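Local structure of purine nucleoside phosphorylase (Anopheles gambiae, 2P4S) at residues Glu274-Glu286 with Leu294-His308. The protein catalyses the phosphorolysis of inosine, guanosine and their 2'-deoxy forms to the free purine base and pentose 1-phosphate in purine salvage. Numbering follows the deposited sequence.
Sequences EGVYTCLGGPNFE and LSMLGVDAIGMSTVH. With DIH (7-[[(3R,4R)-3-(hydroxymethyl)-4-oxidanyl-pyrrolidin-1-ium-1-yl]methyl]-3,5-dihydropyrrolo[3,2-d]pyrimidin-4-one), chain F; PO4 (phosphate ion), chain D.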
loop_
_atom_site.group_PDB
_atom_site.type_symbol
_atom_site.label_atom_id
_atom_site.label_comp_id
_atom_site.label_asym_id
_atom_site.label_seq_id
_atom_site.Cartn_x
_atom_site.Cartn_y
_atom_site.Cartn_z
ATOM N N GLU A 274 11.959 -19.890 -13.287
ATOM C CA GLU A 274 12.356 -18.499 -13.407
ATOM C C GLU A 274 11.092 -17.648 -13.482
ATOM O O GLU A 274 10.248 -17.890 -14.332
ATOM C CB GLU A 274 13.151 -18.288 -14.661
ATOM C CG GLU A 274 13.727 -16.887 -14.716
ATOM C CD GLU A 274 14.517 -16.615 -15.997
ATOM O OE1 GLU A 274 14.123 -17.107 -17.095
ATOM O OE2 GLU A 274 15.546 -15.901 -15.883
ATOM N N GLY A 275 10.957 -16.643 -12.622
ATOM C CA GLY A 275 9.748 -15.838 -12.696
ATOM C C GLY A 275 9.762 -14.683 -11.744
ATOM O O GLY A 275 10.821 -14.179 -11.394
ATOM N N VAL A 276 8.558 -14.212 -11.412
ATOM C CA VAL A 276 8.348 -12.913 -10.792
ATOM C C VAL A 276 8.006 -13.111 -9.321
ATOM O O VAL A 276 7.094 -13.898 -8.973
ATOM C CB VAL A 276 7.251 -12.085 -11.585
ATOM C CG1 VAL A 276 6.915 -10.725 -10.895
ATOM C CG2 VAL A 276 7.642 -11.903 -13.143
ATOM N N TYR A 277 8.686 -12.338 -8.446
ATOM C CA TYR A 277 8.532 -12.509 -6.970
ATOM C C TYR A 277 7.827 -11.285 -6.437
ATOM O O TYR A 277 7.963 -10.225 -7.015
ATOM C CB TYR A 277 9.888 -12.713 -6.318
ATOM C CG TYR A 277 9.909 -12.619 -4.815
ATOM C CD1 TYR A 277 9.728 -13.763 -4.020
ATOM C CD2 TYR A 277 10.202 -11.399 -4.170
ATOM C CE1 TYR A 277 9.776 -13.693 -2.635
ATOM C CE2 TYR A 277 10.258 -11.322 -2.778
ATOM C CZ TYR A 277 10.057 -12.468 -2.020
ATOM O OH TYR A 277 10.130 -12.394 -0.646
ATOM N N THR A 278 6.995 -11.415 -5.405
ATOM C CA THR A 278 6.500 -10.191 -4.766
ATOM C C THR A 278 6.699 -10.327 -3.241
ATOM O O THR A 278 6.645 -11.456 -2.730
ATOM C CB THR A 278 5.045 -9.839 -5.120
ATOM O OG1 THR A 278 4.790 -8.481 -4.726
ATOM C CG2 THR A 278 4.034 -10.769 -4.400
ATOM N N CYS A 279 6.897 -9.198 -2.567
ATOM C CA CYS A 279 7.086 -9.107 -1.125
ATOM C C CYS A 279 5.833 -8.519 -0.462
ATOM O O CYS A 279 5.551 -7.323 -0.610
ATOM C CB CYS A 279 8.307 -8.229 -0.811
ATOM S SG CYS A 279 8.584 -7.926 0.966
ATOM N N LEU A 280 5.084 -9.347 0.261
ATOM C CA LEU A 280 3.887 -8.862 0.987
ATOM C C LEU A 280 4.259 -8.584 2.456
ATOM O O LEU A 280 5.220 -9.123 2.948
ATOM C CB LEU A 280 2.735 -9.885 0.896
ATOM C CG LEU A 280 2.371 -10.433 -0.498
ATOM C CD1 LEU A 280 1.141 -11.299 -0.448
ATOM C CD2 LEU A 280 2.132 -9.287 -1.475
ATOM N N GLY A 281 3.482 -7.776 3.166
ATOM C CA GLY A 281 3.752 -7.518 4.590
ATOM C C GLY A 281 3.698 -8.751 5.515
ATOM O O GLY A 281 4.542 -8.893 6.424
ATOM N N GLY A 282 2.723 -9.649 5.303
ATOM C CA GLY A 282 2.504 -10.753 6.253
ATOM C C GLY A 282 2.029 -10.169 7.571
ATOM O O GLY A 282 1.540 -9.028 7.587
ATOM N N PRO A 283 2.144 -10.922 8.677
ATOM C CA PRO A 283 2.722 -12.270 8.807
ATOM C C PRO A 283 1.784 -13.403 8.427
ATOM O O PRO A 283 2.232 -14.537 8.279
ATOM C CB PRO A 283 3.043 -12.367 10.302
ATOM C CG PRO A 283 1.992 -11.443 10.962
ATOM C CD PRO A 283 1.660 -10.383 9.955
ATOM N N ASN A 284 0.489 -13.121 8.293
ATOM C CA ASN A 284 -0.435 -14.157 7.816
ATOM C C ASN A 284 -0.130 -14.523 6.343
ATOM O O ASN A 284 0.412 -13.713 5.577
ATOM C CB ASN A 284 -1.897 -13.719 8.020
ATOM C CG ASN A 284 -2.271 -12.493 7.184
ATOM O OD1 ASN A 284 -1.993 -11.364 7.569
ATOM N ND2 ASN A 284 -2.878 -12.723 6.020
ATOM N N PHE A 285 -0.436 -15.752 5.955
ATOM C CA PHE A 285 -0.286 -16.148 4.547
ATOM C C PHE A 285 -1.533 -15.656 3.781
ATOM O O PHE A 285 -2.502 -15.176 4.369
ATOM C CB PHE A 285 -0.078 -17.680 4.409
ATOM C CG PHE A 285 1.161 -18.199 5.095
ATOM C CD1 PHE A 285 2.419 -18.029 4.538
ATOM C CD2 PHE A 285 1.072 -18.907 6.315
ATOM C CE1 PHE A 285 3.593 -18.518 5.189
ATOM C CE2 PHE A 285 2.227 -19.412 6.958
ATOM C CZ PHE A 285 3.497 -19.192 6.373
ATOM N N GLU A 286 -1.526 -15.824 2.469
ATOM C CA GLU A 286 -2.522 -15.218 1.583
ATOM C C GLU A 286 -3.871 -15.969 1.489
ATOM O O GLU A 286 -3.925 -17.192 1.580
ATOM C CB GLU A 286 -1.906 -15.117 0.185
ATOM C CG GLU A 286 -0.690 -14.207 0.125
ATOM C CD GLU A 286 0.549 -14.805 0.872
ATOM O OE1 GLU A 286 0.771 -16.042 0.720
ATOM O OE2 GLU A 286 1.280 -14.046 1.604
ATOM N N LEU A 294 -2.973 -11.982 -7.367
ATOM C CA LEU A 294 -1.515 -11.846 -7.592
ATOM C C LEU A 294 -1.004 -12.609 -8.839
ATOM O O LEU A 294 -0.229 -12.068 -9.597
ATOM C CB LEU A 294 -0.705 -12.178 -6.324
ATOM C CG LEU A 294 -0.954 -11.264 -5.137
ATOM C CD1 LEU A 294 -0.396 -11.862 -3.821
ATOM C CD2 LEU A 294 -0.414 -9.836 -5.411
ATOM N N SER A 295 -1.452 -13.847 -9.035
ATOM C CA SER A 295 -1.243 -14.589 -10.292
ATOM C C SER A 295 -1.628 -13.809 -11.549
ATOM O O SER A 295 -0.834 -13.702 -12.482
ATOM C CB SER A 295 -2.081 -15.868 -10.303
ATOM O OG SER A 295 -1.431 -16.783 -9.506
ATOM N N MET A 296 -2.833 -13.236 -11.516
ATOM C CA MET A 296 -3.384 -12.493 -12.630
ATOM C C MET A 296 -2.468 -11.337 -13.014
ATOM O O MET A 296 -2.336 -11.011 -14.177
ATOM C CB MET A 296 -4.764 -11.929 -12.257
ATOM C CG MET A 296 -5.487 -11.191 -13.388
ATOM S SD MET A 296 -7.211 -10.785 -12.943
ATOM C CE MET A 296 -7.579 -12.074 -11.693
ATOM N N LEU A 297 -1.865 -10.719 -12.014
ATOM C CA LEU A 297 -0.985 -9.612 -12.209
ATOM C C LEU A 297 0.428 -10.032 -12.644
ATOM O O LEU A 297 1.248 -9.162 -12.888
ATOM C CB LEU A 297 -0.926 -8.782 -10.919
ATOM C CG LEU A 297 -2.312 -8.129 -10.738
ATOM C CD1 LEU A 297 -2.327 -7.286 -9.528
ATOM C CD2 LEU A 297 -2.697 -7.303 -11.985
ATOM N N GLY A 298 0.709 -11.346 -12.690
ATOM C CA GLY A 298 1.994 -11.887 -13.197
ATOM C C GLY A 298 2.960 -12.393 -12.120
ATOM O O GLY A 298 4.093 -12.747 -12.433
ATOM N N VAL A 299 2.509 -12.511 -10.870
ATOM C CA VAL A 299 3.360 -13.024 -9.783
ATOM C C VAL A 299 3.433 -14.554 -9.802
ATOM O O VAL A 299 2.385 -15.257 -9.767
ATOM C CB VAL A 299 2.846 -12.513 -8.391
ATOM C CG1 VAL A 299 3.536 -13.242 -7.203
ATOM C CG2 VAL A 299 2.957 -10.966 -8.294
ATOM N N ASP A 300 4.665 -15.082 -9.792
ATOM C CA ASP A 300 4.852 -16.540 -9.679
ATOM C C ASP A 300 5.138 -17.030 -8.289
ATOM O O ASP A 300 4.815 -18.164 -7.986
ATOM C CB ASP A 300 5.964 -17.049 -10.626
ATOM C CG ASP A 300 5.640 -16.741 -12.051
ATOM O OD1 ASP A 300 4.725 -17.398 -12.639
ATOM O OD2 ASP A 300 6.219 -15.794 -12.559
ATOM N N ALA A 301 5.777 -16.194 -7.469
ATOM C CA ALA A 301 6.246 -16.613 -6.140
ATOM C C ALA A 301 5.923 -15.514 -5.137
ATOM O O ALA A 301 6.174 -14.365 -5.400
ATOM C CB ALA A 301 7.771 -16.936 -6.125
ATOM N N ILE A 302 5.323 -15.891 -4.017
ATOM C CA ILE A 302 4.884 -14.919 -3.018
ATOM C C ILE A 302 5.687 -15.072 -1.735
ATOM O O ILE A 302 5.757 -16.173 -1.165
ATOM C CB ILE A 302 3.370 -15.042 -2.676
ATOM C CG1 ILE A 302 2.482 -14.782 -3.928
ATOM C CG2 ILE A 302 3.011 -14.023 -1.545
ATOM C CD1 ILE A 302 0.966 -15.369 -3.809
ATOM N N GLY A 303 6.277 -13.969 -1.284
ATOM C CA GLY A 303 7.101 -13.999 -0.108
ATOM C C GLY A 303 6.897 -12.780 0.750
ATOM O O GLY A 303 5.922 -12.067 0.552
ATOM N N MET A 304 7.834 -12.538 1.686
ATOM C CA MET A 304 7.754 -11.392 2.608
ATOM C C MET A 304 9.095 -10.690 2.859
ATOM O O MET A 304 9.293 -10.139 3.937
ATOM C CB MET A 304 7.193 -11.852 3.970
ATOM C CG MET A 304 5.825 -12.542 3.878
ATOM S SD MET A 304 5.306 -13.082 5.479
ATOM C CE MET A 304 3.754 -13.950 5.147
ATOM N N SER A 305 10.027 -10.683 1.895
ATOM C CA SER A 305 11.350 -10.110 2.153
ATOM C C SER A 305 12.007 -9.675 0.849
ATOM O O SER A 305 11.310 -9.563 -0.183
ATOM C CB SER A 305 12.214 -11.126 2.883
ATOM O OG SER A 305 12.630 -12.134 1.977
ATOM N N THR A 306 13.332 -9.419 0.872
ATOM C CA THR A 306 14.142 -9.424 -0.398
ATOM C C THR A 306 14.045 -8.194 -1.290
ATOM O O THR A 306 15.076 -7.615 -1.652
ATOM C CB THR A 306 13.830 -10.700 -1.244
ATOM O OG1 THR A 306 14.191 -11.828 -0.460
ATOM C CG2 THR A 306 14.610 -10.758 -2.582
ATOM N N VAL A 307 12.823 -7.796 -1.632
ATOM C CA VAL A 307 12.602 -6.743 -2.661
ATOM C C VAL A 307 13.366 -5.439 -2.297
ATOM O O VAL A 307 14.081 -4.887 -3.116
ATOM C CB VAL A 307 11.041 -6.494 -2.943
ATOM C CG1 VAL A 307 10.782 -5.140 -3.647
ATOM C CG2 VAL A 307 10.480 -7.592 -3.782
ATOM N N HIS A 308 13.211 -5.004 -1.040
ATOM C CA HIS A 308 13.825 -3.785 -0.477
ATOM C C HIS A 308 15.316 -3.935 -0.256
ATOM O O HIS A 308 16.045 -2.964 -0.357
ATOM C CB HIS A 308 13.108 -3.358 0.843
ATOM C CG HIS A 308 12.818 -4.500 1.768
ATOM N ND1 HIS A 308 11.714 -5.315 1.623
ATOM C CD2 HIS A 308 13.520 -5.000 2.817
ATOM C CE1 HIS A 308 11.752 -6.270 2.542
ATOM N NE2 HIS A 308 12.855 -6.116 3.256
HETATM O "O5'" DIH F . 6.916 -19.228 7.143
HETATM C "C5'" DIH F . 6.764 -17.795 7.146
HETATM C "C4'" DIH F . 8.075 -17.222 6.665
HETATM C "C6'" DIH F . 8.496 -17.832 5.309
HETATM C "C3'" DIH F . 7.946 -15.728 6.462
HETATM O "O3'" DIH F . 9.201 -15.125 6.785
HETATM C "C2'" DIH F . 7.733 -15.584 4.967
HETATM N "N1'" DIH F . 8.630 -16.648 4.413
HETATM C C10 DIH F . 8.395 -16.820 2.972
HETATM C C9 DIH F . 7.187 -17.616 2.526
HETATM C C8 DIH F . 7.158 -19.022 2.325
HETATM N N7 DIH F . 5.915 -19.369 1.893
HETATM C C5 DIH F . 5.136 -18.259 1.804
HETATM C C6 DIH F . 3.743 -17.995 1.347
HETATM O O6 DIH F . 2.954 -18.951 0.954
HETATM N N1 DIH F . 3.355 -16.703 1.381
HETATM C C2 DIH F . 4.157 -15.678 1.801
HETATM N N3 DIH F . 5.428 -15.873 2.187
HETATM C C4 DIH F . 5.920 -17.157 2.185
HETATM P P PO4 D . 12.216 -15.409 4.112
HETATM O O1 PO4 D . 12.839 -16.588 3.436
HETATM O O2 PO4 D . 13.289 -14.736 4.970
HETATM O O3 PO4 D . 11.701 -14.385 3.171
HETATM O O4 PO4 D . 11.074 -15.912 4.944
HETATM O O HOH W 1 10.083 -14.441 1.144
HETATM O O HOH W 2 7.168 -8.552 5.928
#
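M304 lies along the loop that follows strand 274-279, its CB and CG against the carbonyl oxygen of L280 and its extended chain running on past G282. M304 CE ends among backbone carbonyls, 3.4 Å from N284 O, while M304 SD packs 3.5 Å from C2' of the inhibitor DIH. One side chain thus touches both the loop and the pyrrolidine of the ligand.

Y277 is the second large contributor. Its CG is anti to the backbone N (chi1 168°) and beside the carbonyl carbon, which sends the ring in the chain direction, past A301 toward G303 and S305; Y277 CD2 meets V307 CG2 at 3.8 Å. Its hydroxyl accepts from the backbone of S305 (N to Y277 OH 3.1 Å) and donates to a water 2.7 Å from Y277 OH; that water also takes the N-H of M304 and donates to phosphate O3. S305 OG binds the same phosphate oxygen directly, so Y277 stands in the second shell of the anion, whose site R169 and S118 help complete.

The backbones of 277-279 and 301-303 pair in parallel; at the start V276 O accepts from both D300 N and A301 N, and just past the end L280 N bonds to G303 O. D300 turns back to receive V276 N on the anti lone pair of OD2 (3.0 Å), and N206 holds its other oxygen. T278 and I302 point to the face opposite Y277; there T278 CG2 meets V299 CG1, and from the loop L280 CD1 presses on I302 CG2.

E286 OE1 grips N1-H of DIH almost straight (2.7 Å, 174°). The two parallel strands belong to a beta-alpha-beta unit whose loops supply part of the nucleoside and phosphate site of this PNP/MTAP-family enzyme.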